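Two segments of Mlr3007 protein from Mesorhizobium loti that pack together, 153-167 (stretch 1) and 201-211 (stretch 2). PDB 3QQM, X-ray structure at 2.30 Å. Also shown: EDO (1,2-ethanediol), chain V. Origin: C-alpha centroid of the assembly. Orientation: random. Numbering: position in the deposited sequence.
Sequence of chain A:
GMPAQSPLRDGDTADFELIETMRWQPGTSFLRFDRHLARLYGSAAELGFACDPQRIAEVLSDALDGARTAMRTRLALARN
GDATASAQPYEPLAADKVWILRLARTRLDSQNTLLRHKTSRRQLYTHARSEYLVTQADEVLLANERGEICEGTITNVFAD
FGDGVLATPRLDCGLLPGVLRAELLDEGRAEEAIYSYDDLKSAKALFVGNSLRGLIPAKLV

Stretch 1 (153-167) TITNVFADFGDGVLA
Stretch 2 (201-211) KSAKALFVGNS

Antiparallel strands pair by alternating two kinds of rung, and the contact between Asn156–Asp160 and Ala205–Asn210 is a compact example, the two stretches burying 738 Å² between them. The strand axes approach to 4.7 Å, with 156° between their N-to-C directions, and both backbones are extended (Phe158 at phi/psi -140/119).

Phe158 and Phe207, which cover the most surface in this contact, form the central hydrogen-bonded pair, CA to CA 5.1 Å. Phe158 N donates to Phe207 O at 2.9 Å, and Phe207 N returns the bond to Phe158 O at 2.8 Å. Both side chains take chi1 m (-57° and -54°) with chi2 at 88°, and on one face of the sheet Phe158 CB lies 4.3 Å from Phe207 CB. The Phe158 ring turns its edge to the backbone of Gly209, CE1 lying 4.0 Å from Gly209 N; an ideal CB on that glycine would come into contact with Phe158 CE1 at 3.8 Å. Phe207 CD1 meets Leu166 CD2 at 3.7 Å, while an ethanediol hydroxyl, O2, sits over one face of the Phe207 ring.

Asn156 N reaches Gly209 O at 2.9 Å, and Gly209 N reaches Asn156 O at 2.9 Å. At the other end, Asp160 N binds Ala205 O at 2.8 Å and Ala205 N binds Asp160 O at 3.2 Å. The small Ala205 brings its CB to 3.8 Å from Asp160 CB, while Asp160 OD1 accepts Gly162 N at 2.8 Å and Gly164 N at 3.0 Å, bracing the turn.

The intervening pairs, Val157–Val208 and Ala159–Leu206, face the opposite side. All four are buried, so apolar side chains with no polar group to satisfy suit this face: Leu206 (chi1 t, chi2 p) sets CD1 4.0 Å from Val157 CG1 and 3.9 Å from Ala159 CB. Beyond the ladder, Asn210 ND2 donates to Ile154 O at 3.1 Å.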

ATOM      1  N   THR A 153       2.210  -4.017   6.322  1.00 13.39           N
ATOM      2  CA  THR A 153       3.394  -3.296   5.926  1.00 13.62           C
ATOM      3  C   THR A 153       3.297  -2.800   4.455  1.00 13.77           C
ATOM      4  O   THR A 153       3.886  -1.768   4.110  1.00 14.03           O
ATOM      5  CB  THR A 153       4.650  -4.171   6.043  1.00 14.39           C
ATOM      6  OG1 THR A 153       4.624  -5.214   5.049  1.00 14.00           O
ATOM      7  CG2 THR A 153       4.766  -4.773   7.466  1.00 14.04           C
ATOM      8  N   ILE A 154       2.588  -3.528   3.587  1.00 13.86           N
ATOM      9  CA  ILE A 154       2.460  -3.100   2.182  1.00 14.17           C
ATOM     10  C   ILE A 154       1.043  -3.241   1.640  1.00 13.79           C
ATOM     11  O   ILE A 154       0.822  -3.202   0.414  1.00 13.64           O
ATOM     12  CB  ILE A 154       3.431  -3.872   1.235  1.00 14.59           C
ATOM     13  CG1 ILE A 154       3.121  -5.371   1.276  1.00 15.89           C
ATOM     14  CG2 ILE A 154       4.870  -3.588   1.606  1.00 14.66           C
ATOM     15  CD1 ILE A 154       3.964  -6.239   0.323  1.00 17.79           C
ATOM     16  N   THR A 155       0.088  -3.380   2.545  1.00 13.64           N
ATOM     17  CA  THR A 155      -1.296  -3.569   2.168  1.00 13.46           C
ATOM     18  C   THR A 155      -2.244  -2.934   3.161  1.00 13.39           C
ATOM     19  O   THR A 155      -1.851  -2.590   4.262  1.00 13.07           O
ATOM     20  CB  THR A 155      -1.649  -5.069   2.173  1.00 13.85           C
ATOM     21  OG1 THR A 155      -1.293  -5.626   3.439  1.00 14.02           O
ATOM     22  CG2 THR A 155      -0.904  -5.859   1.085  1.00 13.73           C
ATOM     23  N   ASN A 156      -3.489  -2.740   2.719  1.00 13.17           N
ATOM     24  CA  ASN A 156      -4.567  -2.296   3.566  1.00 12.85           C
ATOM     25  C   ASN A 156      -5.356  -3.574   3.893  1.00 12.95           C
ATOM     26  O   ASN A 156      -5.301  -4.538   3.137  1.00 12.48           O
ATOM     27  CB  ASN A 156      -5.432  -1.253   2.880  1.00 12.50           C
ATOM     28  CG  ASN A 156      -4.751   0.116   2.800  1.00 12.36           C
ATOM     29  OD1 ASN A 156      -4.498   0.636   1.713  1.00 10.53           O
ATOM     30  ND2 ASN A 156      -4.425   0.689   3.966  1.00 11.48           N
ATOM     31  N   VAL A 157      -6.082  -3.563   5.012  1.00 12.91           N
ATOM     32  CA  VAL A 157      -6.839  -4.718   5.504  1.00 13.02           C
ATOM     33  C   VAL A 157      -8.318  -4.585   5.207  1.00 13.59           C
ATOM     34  O   VAL A 157      -8.874  -3.507   5.289  1.00 13.46           O
ATOM     35  CB  VAL A 157      -6.650  -4.857   7.035  1.00 13.31           C
ATOM     36  CG1 VAL A 157      -7.442  -6.061   7.587  1.00 12.51           C
ATOM     37  CG2 VAL A 157      -5.172  -4.973   7.371  1.00 11.54           C
ATOM     38  N   PHE A 158      -8.953  -5.703   4.880  1.00 14.26           N
ATOM     39  CA  PHE A 158     -10.369  -5.728   4.542  1.00 14.78           C
ATOM     40  C   PHE A 158     -10.960  -6.964   5.175  1.00 15.73           C
ATOM     41  O   PHE A 158     -10.541  -8.103   4.864  1.00 15.96           O
ATOM     42  CB  PHE A 158     -10.549  -5.765   3.031  1.00 14.72           C
ATOM     43  CG  PHE A 158      -9.889  -4.616   2.322  1.00 13.33           C
ATOM     44  CD1 PHE A 158      -8.575  -4.706   1.918  1.00 12.98           C
ATOM     45  CD2 PHE A 158     -10.586  -3.459   2.060  1.00 13.04           C
ATOM     46  CE1 PHE A 158      -7.966  -3.672   1.280  1.00 12.82           C
ATOM     47  CE2 PHE A 158      -9.989  -2.412   1.448  1.00 12.53           C
ATOM     48  CZ  PHE A 158      -8.663  -2.513   1.039  1.00 13.09           C
ATOM     49  N   ALA A 159     -11.924  -6.741   6.073  1.00 16.13           N
ATOM     50  CA  ALA A 159     -12.542  -7.813   6.820  1.00 16.80           C
ATOM     51  C   ALA A 159     -14.046  -7.862   6.610  1.00 17.49           C
ATOM     52  O   ALA A 159     -14.746  -6.849   6.733  1.00 17.65           O
ATOM     53  CB  ALA A 159     -12.207  -7.661   8.297  1.00 16.15           C
ATOM     54  N   ASP A 160     -14.531  -9.059   6.305  1.00 18.43           N
ATOM     55  CA  ASP A 160     -15.942  -9.316   6.075  1.00 19.29           C
ATOM     56  C   ASP A 160     -16.480 -10.013   7.296  1.00 20.18           C
ATOM     57  O   ASP A 160     -16.179 -11.188   7.521  1.00 20.33           O
ATOM     58  CB  ASP A 160     -16.085 -10.204   4.857  1.00 19.82           C
ATOM     59  CG  ASP A 160     -17.544 -10.505   4.489  1.00 20.54           C
ATOM     60  OD1 ASP A 160     -18.485 -10.265   5.301  1.00 20.99           O
ATOM     61  OD2 ASP A 160     -17.727 -10.974   3.357  1.00 19.75           O
ATOM     62  N   PHE A 161     -17.270  -9.299   8.099  1.00 20.92           N
ATOM     63  CA  PHE A 161     -17.814  -9.897   9.338  1.00 21.80           C
ATOM     64  C   PHE A 161     -19.091 -10.681   9.117  1.00 22.88           C
ATOM     65  O   PHE A 161     -19.767 -11.042  10.082  1.00 23.50           O
ATOM     66  CB  PHE A 161     -17.985  -8.849  10.435  1.00 21.40           C
ATOM     67  CG  PHE A 161     -16.675  -8.258  10.891  1.00 21.65           C
ATOM     68  CD1 PHE A 161     -15.862  -8.954  11.794  1.00 21.67           C
ATOM     69  CD2 PHE A 161     -16.239  -7.030  10.410  1.00 20.87           C
ATOM     70  CE1 PHE A 161     -14.653  -8.434  12.204  1.00 21.24           C
ATOM     71  CE2 PHE A 161     -15.015  -6.496  10.834  1.00 21.22           C
ATOM     72  CZ  PHE A 161     -14.223  -7.197  11.722  1.00 20.69           C
ATOM     73  N   GLY A 162     -19.420 -10.932   7.848  1.00 23.30           N
ATOM     74  CA  GLY A 162     -20.590 -11.729   7.496  1.00 24.28           C
ATOM     75  C   GLY A 162     -21.554 -11.131   6.490  1.00 24.66           C
ATOM     76  O   GLY A 162     -22.171 -11.857   5.724  1.00 25.63           O
ATOM     77  N   ASP A 163     -21.684  -9.816   6.479  1.00 24.29           N
ATOM     78  CA  ASP A 163     -22.658  -9.161   5.614  1.00 24.73           C
ATOM     79  C   ASP A 163     -22.182  -8.863   4.188  1.00 24.44           C
ATOM     80  O   ASP A 163     -22.920  -8.280   3.416  1.00 25.23           O
ATOM     81  CB  ASP A 163     -23.119  -7.863   6.283  1.00 24.82           C
ATOM     82  CG  ASP A 163     -21.986  -6.887   6.498  1.00 24.25           C
ATOM     83  OD1 ASP A 163     -20.862  -7.171   6.053  1.00 24.35           O
ATOM     84  OD2 ASP A 163     -22.215  -5.825   7.110  1.00 25.97           O
ATOM     85  N   GLY A 164     -20.956  -9.238   3.844  1.00 23.49           N
ATOM     86  CA  GLY A 164     -20.449  -8.991   2.508  1.00 23.05           C
ATOM     87  C   GLY A 164     -19.710  -7.667   2.318  1.00 21.80           C
ATOM     88  O   GLY A 164     -19.120  -7.437   1.274  1.00 21.01           O
ATOM     89  N   VAL A 165     -19.759  -6.792   3.320  1.00 20.94           N
ATOM     90  CA  VAL A 165     -19.075  -5.520   3.234  1.00 19.83           C
ATOM     91  C   VAL A 165     -17.635  -5.699   3.716  1.00 18.87           C
ATOM     92  O   VAL A 165     -17.400  -6.405   4.682  1.00 18.99           O
ATOM     93  CB  VAL A 165     -19.795  -4.440   4.058  1.00 19.90           C
ATOM     94  CG1 VAL A 165     -18.952  -3.173   4.131  1.00 19.68           C
ATOM     95  CG2 VAL A 165     -21.163  -4.149   3.459  1.00 19.72           C
ATOM     96  N   LEU A 166     -16.682  -5.115   2.991  1.00 17.71           N
ATOM     97  CA  LEU A 166     -15.274  -5.186   3.352  1.00 17.06           C
ATOM     98  C   LEU A 166     -14.936  -4.033   4.328  1.00 16.48           C
ATOM     99  O   LEU A 166     -14.733  -2.893   3.925  1.00 16.31           O
ATOM    100  CB  LEU A 166     -14.405  -5.150   2.089  1.00 16.69           C
ATOM    101  CG  LEU A 166     -14.613  -6.381   1.141  1.00 17.72           C
ATOM    102  CD1 LEU A 166     -14.005  -6.126  -0.250  1.00 17.64           C
ATOM    103  CD2 LEU A 166     -14.087  -7.695   1.720  1.00 15.91           C
ATOM    104  N   ALA A 167     -14.939  -4.343   5.618  1.00 16.37           N
ATOM    105  CA  ALA A 167     -14.658  -3.364   6.669  1.00 15.89           C
ATOM    106  C   ALA A 167     -13.168  -3.144   6.676  1.00 14.98           C
ATOM    107  O   ALA A 167     -12.419  -4.093   6.798  1.00 15.40           O
ATOM    108  CB  ALA A 167     -15.159  -3.874   8.045  1.00 15.73           C
ATOM    109  N   LYS A 201     -10.519 -12.200  14.432  1.00 26.24           N
ATOM    110  CA  LYS A 201     -10.702 -13.630  14.572  1.00 27.51           C
ATOM    111  C   LYS A 201     -12.159 -14.001  14.278  1.00 27.72           C
ATOM    112  O   LYS A 201     -12.451 -15.156  13.998  1.00 28.55           O
ATOM    113  CB  LYS A 201     -10.314 -14.101  15.985  1.00 28.36           C
ATOM    114  CG  LYS A 201      -8.788 -14.138  16.306  1.00 30.01           C
ATOM    115  CD  LYS A 201      -8.096 -15.295  15.511  1.00 33.02           C
ATOM    116  CE  LYS A 201      -6.693 -15.671  16.024  1.00 33.99           C
ATOM    117  NZ  LYS A 201      -6.245 -16.962  15.356  1.00 35.11           N
ATOM    118  N   SER A 202     -13.079 -13.034  14.366  1.00 27.05           N
ATOM    119  CA  SER A 202     -14.503 -13.329  14.104  1.00 27.26           C
ATOM    120  C   SER A 202     -14.918 -12.984  12.673  1.00 26.36           C
ATOM    121  O   SER A 202     -16.092 -13.024  12.337  1.00 26.69           O
ATOM    122  CB  SER A 202     -15.409 -12.610  15.116  1.00 27.37           C
ATOM    123  OG  SER A 202     -15.414 -11.211  14.905  1.00 26.74           O
ATOM    124  N   ALA A 203     -13.957 -12.641  11.829  1.00 25.42           N
ATOM    125  CA  ALA A 203     -14.262 -12.326  10.440  1.00 24.95           C
ATOM    126  C   ALA A 203     -14.569 -13.606   9.662  1.00 25.53           C
ATOM    127  O   ALA A 203     -13.867 -14.600   9.788  1.00 25.61           O
ATOM    128  CB  ALA A 203     -13.120 -11.596   9.805  1.00 24.22           C
ATOM    129  N   LYS A 204     -15.640 -13.579   8.875  1.00 25.78           N
ATOM    130  CA  LYS A 204     -16.022 -14.721   8.053  1.00 26.51           C
ATOM    131  C   LYS A 204     -15.089 -14.827   6.839  1.00 25.67           C
ATOM    132  O   LYS A 204     -14.892 -15.906   6.289  1.00 26.54           O
ATOM    133  CB  LYS A 204     -17.452 -14.567   7.567  1.00 27.24           C
ATOM    134  CG  LYS A 204     -18.486 -14.507   8.633  1.00 29.15           C
ATOM    135  CD  LYS A 204     -18.607 -15.831   9.347  1.00 32.14           C
ATOM    136  CE  LYS A 204     -19.678 -15.776  10.410  1.00 33.93           C
ATOM    137  NZ  LYS A 204     -19.821 -17.092  11.120  1.00 36.26           N
ATOM    138  N   ALA A 205     -14.585 -13.687   6.384  1.00 24.05           N
ATOM    139  CA  ALA A 205     -13.636 -13.636   5.262  1.00 23.24           C
ATOM    140  C   ALA A 205     -12.678 -12.475   5.546  1.00 21.95           C
ATOM    141  O   ALA A 205     -13.053 -11.473   6.174  1.00 21.51           O
ATOM    142  CB  ALA A 205     -14.340 -13.471   3.934  1.00 23.22           C
ATOM    143  N   LEU A 206     -11.429 -12.640   5.142  1.00 20.91           N
ATOM    144  CA  LEU A 206     -10.431 -11.654   5.404  1.00 19.85           C
ATOM    145  C   LEU A 206      -9.517 -11.541   4.222  1.00 19.10           C
ATOM    146  O   LEU A 206      -9.221 -12.546   3.563  1.00 19.41           O
ATOM    147  CB  LEU A 206      -9.646 -12.072   6.647  1.00 20.14           C
ATOM    148  CG  LEU A 206      -8.534 -11.149   7.118  1.00 20.08           C
ATOM    149  CD1 LEU A 206      -9.067  -9.759   7.420  1.00 19.75           C
ATOM    150  CD2 LEU A 206      -7.862 -11.746   8.340  1.00 20.96           C
ATOM    151  N   PHE A 207      -9.097 -10.311   3.937  1.00 17.85           N
ATOM    152  CA  PHE A 207      -8.198 -10.030   2.846  1.00 17.25           C
ATOM    153  C   PHE A 207      -7.248  -8.918   3.211  1.00 16.20           C
ATOM    154  O   PHE A 207      -7.505  -8.136   4.118  1.00 15.83           O
ATOM    155  CB  PHE A 207      -8.958  -9.496   1.608  1.00 17.07           C
ATOM    156  CG  PHE A 207     -10.086 -10.365   1.139  1.00 17.58           C
ATOM    157  CD1 PHE A 207     -11.340 -10.216   1.653  1.00 18.00           C
ATOM    158  CD2 PHE A 207      -9.897 -11.288   0.117  1.00 18.96           C
ATOM    159  CE1 PHE A 207     -12.379 -11.002   1.201  1.00 19.49           C
ATOM    160  CE2 PHE A 207     -10.929 -12.086  -0.343  1.00 18.68           C
ATOM    161  CZ  PHE A 207     -12.165 -11.943   0.191  1.00 20.26           C
ATOM    162  N   VAL A 208      -6.147  -8.847   2.479  1.00 15.60           N
ATOM    163  CA  VAL A 208      -5.221  -7.721   2.562  1.00 14.59           C
ATOM    164  C   VAL A 208      -5.065  -7.371   1.103  1.00 14.38           C
ATOM    165  O   VAL A 208      -5.255  -8.226   0.243  1.00 14.18           O
ATOM    166  CB  VAL A 208      -3.877  -8.020   3.250  1.00 14.73           C
ATOM    167  CG1 VAL A 208      -4.087  -8.165   4.776  1.00 14.10           C
ATOM    168  CG2 VAL A 208      -3.179  -9.241   2.641  1.00 14.14           C
ATOM    169  N   GLY A 209      -4.797  -6.122   0.787  1.00 14.10           N
ATOM    170  CA  GLY A 209      -4.631  -5.777  -0.622  1.00 14.18           C
ATOM    171  C   GLY A 209      -3.928  -4.487  -0.900  1.00 13.88           C
ATOM    172  O   GLY A 209      -3.697  -3.678   0.015  1.00 13.94           O
ATOM    173  N   ASN A 210      -3.515  -4.338  -2.159  1.00 13.67           N
ATOM    174  CA  ASN A 210      -2.883  -3.133  -2.641  1.00 13.21           C
ATOM    175  C   ASN A 210      -3.197  -2.980  -4.119  1.00 13.35           C
ATOM    176  O   ASN A 210      -3.803  -3.862  -4.728  1.00 12.97           O
ATOM    177  CB  ASN A 210      -1.381  -3.086  -2.354  1.00 13.21           C
ATOM    178  CG  ASN A 210      -0.611  -4.246  -2.955  1.00 13.49           C
ATOM    179  OD1 ASN A 210      -0.938  -4.765  -4.015  1.00 14.15           O
ATOM    180  ND2 ASN A 210       0.461  -4.607  -2.297  1.00 13.22           N
ATOM    181  N   SER A 211      -2.835  -1.833  -4.680  1.00 13.04           N
ATOM    182  CA  SER A 211      -3.136  -1.566  -6.080  1.00 13.18           C
ATOM    183  C   SER A 211      -2.431  -2.554  -7.011  1.00 13.33           C
ATOM    184  O   SER A 211      -2.972  -2.951  -8.018  1.00 13.06           O
ATOM    185  CB  SER A 211      -2.746  -0.139  -6.464  1.00 12.67           C
ATOM    186  OG  SER A 211      -3.243   0.154  -7.754  1.00 13.11           O
TER
HETATM  187  C1  EDO V 303      -9.823 -16.196   3.737  1.00 46.70           C
HETATM  188  O1  EDO V 303     -10.427 -15.754   4.960  1.00 45.80           O
HETATM  189  C2  EDO V 303     -10.818 -16.091   2.579  1.00 46.96           C
HETATM  190  O2  EDO V 303     -11.092 -14.718   2.239  1.00 46.35           O